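Local coordinates for 231aa long hypothetical protein-L-isoaspartate O-methyltransferase (Sulfolobus tokodaii, PDB 1VBF), which probably methylates L-isoaspartyl residues of age-damaged proteins, with S-adenosyl-L-methionine as methyl donor, for their repair or degradation, at residues D207-E210 with F211-K215. Sequence-based numbering, arbitrary orientation.
Sequences DDIE and FRVNK
D208 meets F211 as the N-cap of helix 209-223, a worked example of an aspartate serving the open first turn of a helix. With CG set between its own backbone N and carbonyl carbon (chi1 47°), its carboxylate turns back over the turn, and D208 OD2 accepts a weak bond from F211 N at 3.4 Å. The same oxygen lies at the edge of the F211 ring, near the ring plane, while the carboxylate is inclined 66° to it. R169 forms a salt bridge with D208, so an alanine here would probably cost R169 this bridge and F211 N its weak side-chain cap.

Backbone hydrogen bonds follow, R212 N to D208 O (3.0 Å) and N214 N to E210 O. D207 OD1 and R212 NE are opposite charges 4.2 Å apart, too far for a salt bridge, and no N-H aims at the oxygen. The guanidinium's main partner is E217 of another subunit; a water also links R212 NH1 to D207 O. I209 side chains of several subunits meet in the six-chain assembly, and E210 OE2 forms a salt bridge with R212 NH1 of a further subunit. Thus D208 and R169 fix the helix start within the chain, while E210 and R212 turn their charges to other subunits.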
loop_
_atom_site.group_PDB
_atom_site.type_symbol
_atom_site.label_atom_id
_atom_site.label_comp_id
_atom_site.label_asym_id
_atom_site.label_seq_id
_atom_site.Cartn_x
_atom_site.Cartn_y
_atom_site.Cartn_z
ATOM N N ASP B 207 0.458 -0.592 -13.038
ATOM C CA ASP B 207 -0.263 -1.372 -12.046
ATOM C C ASP B 207 0.394 -1.531 -10.676
ATOM O O ASP B 207 0.605 -2.649 -10.215
ATOM C CB ASP B 207 -0.566 -2.759 -12.615
ATOM C CG ASP B 207 -1.550 -3.538 -11.756
ATOM O OD1 ASP B 207 -2.637 -2.984 -11.454
ATOM O OD2 ASP B 207 -1.242 -4.695 -11.377
ATOM N N ASP B 208 0.742 -0.425 -10.031
ATOM C CA ASP B 208 1.319 -0.500 -8.697
ATOM C C ASP B 208 0.244 0.156 -7.852
ATOM O O ASP B 208 -0.526 0.986 -8.355
ATOM C CB ASP B 208 2.671 0.224 -8.598
ATOM C CG ASP B 208 2.660 1.600 -9.226
ATOM O OD1 ASP B 208 2.732 1.700 -10.469
ATOM O OD2 ASP B 208 2.581 2.588 -8.478
ATOM N N ILE B 209 0.163 -0.275 -6.599
ATOM C CA ILE B 209 -0.842 0.202 -5.671
ATOM C C ILE B 209 -0.911 1.723 -5.550
ATOM O O ILE B 209 -1.968 2.274 -5.228
ATOM C CB ILE B 209 -0.649 -0.474 -4.262
ATOM C CG1 ILE B 209 -2.012 -0.618 -3.598
ATOM C CG2 ILE B 209 0.318 0.316 -3.388
ATOM C CD1 ILE B 209 -1.954 -1.069 -2.186
ATOM N N GLU B 210 0.198 2.411 -5.809
ATOM C CA GLU B 210 0.168 3.864 -5.726
ATOM C C GLU B 210 -0.769 4.355 -6.842
ATOM O O GLU B 210 -1.739 5.075 -6.600
ATOM C CB GLU B 210 1.589 4.429 -5.883
ATOM C CG GLU B 210 1.705 5.958 -5.786
ATOM C CD GLU B 210 1.129 6.564 -4.493
ATOM O OE1 GLU B 210 1.358 6.018 -3.381
ATOM O OE2 GLU B 210 0.454 7.612 -4.593
ATOM N N PHE B 211 -0.490 3.914 -8.064
ATOM C CA PHE B 211 -1.289 4.286 -9.211
ATOM C C PHE B 211 -2.743 3.940 -9.087
ATOM O O PHE B 211 -3.593 4.761 -9.395
ATOM C CB PHE B 211 -0.730 3.642 -10.471
ATOM C CG PHE B 211 0.279 4.494 -11.161
ATOM C CD1 PHE B 211 1.478 4.832 -10.518
ATOM C CD2 PHE B 211 0.007 5.040 -12.426
ATOM C CE1 PHE B 211 2.397 5.707 -11.118
ATOM C CE2 PHE B 211 0.927 5.926 -13.043
ATOM C CZ PHE B 211 2.121 6.259 -12.385
ATOM N N ARG B 212 -3.016 2.714 -8.647
ATOM C CA ARG B 212 -4.378 2.192 -8.483
ATOM C C ARG B 212 -5.195 3.051 -7.511
ATOM O O ARG B 212 -6.386 3.315 -7.734
ATOM C CB ARG B 212 -4.311 0.739 -7.984
ATOM C CG ARG B 212 -3.700 -0.255 -8.967
ATOM C CD ARG B 212 -3.383 -1.583 -8.299
ATOM N NE ARG B 212 -4.579 -2.293 -7.851
ATOM C CZ ARG B 212 -4.547 -3.334 -7.026
ATOM N NH1 ARG B 212 -3.378 -3.771 -6.583
ATOM N NH2 ARG B 212 -5.670 -3.906 -6.601
ATOM N N VAL B 213 -4.538 3.483 -6.438
ATOM C CA VAL B 213 -5.154 4.317 -5.422
ATOM C C VAL B 213 -5.395 5.721 -5.968
ATOM O O VAL B 213 -6.459 6.298 -5.740
ATOM C CB VAL B 213 -4.263 4.361 -4.186
ATOM C CG1 VAL B 213 -4.778 5.395 -3.189
ATOM C CG2 VAL B 213 -4.214 2.962 -3.570
ATOM N N ASN B 214 -4.404 6.259 -6.687
ATOM C CA ASN B 214 -4.505 7.577 -7.315
ATOM C C ASN B 214 -5.733 7.579 -8.215
ATOM O O ASN B 214 -6.442 8.571 -8.325
ATOM C CB ASN B 214 -3.283 7.856 -8.182
ATOM C CG ASN B 214 -2.075 8.260 -7.380
ATOM O OD1 ASN B 214 -0.935 8.034 -7.801
ATOM N ND2 ASN B 214 -2.306 8.864 -6.214
ATOM N N LYS B 215 -5.967 6.457 -8.879
ATOM C CA LYS B 215 -7.111 6.336 -9.765
ATOM C C LYS B 215 -8.406 6.283 -8.963
ATOM O O LYS B 215 -9.375 6.978 -9.274
ATOM C CB LYS B 215 -6.988 5.073 -10.617
ATOM C CG LYS B 215 -8.146 4.877 -11.579
ATOM C CD LYS B 215 -7.918 3.653 -12.437
ATOM C CE LYS B 215 -9.111 3.341 -13.331
ATOM N NZ LYS B 215 -8.826 2.123 -14.153
HETATM O O HOH W 1 -0.857 -3.626 -7.742
#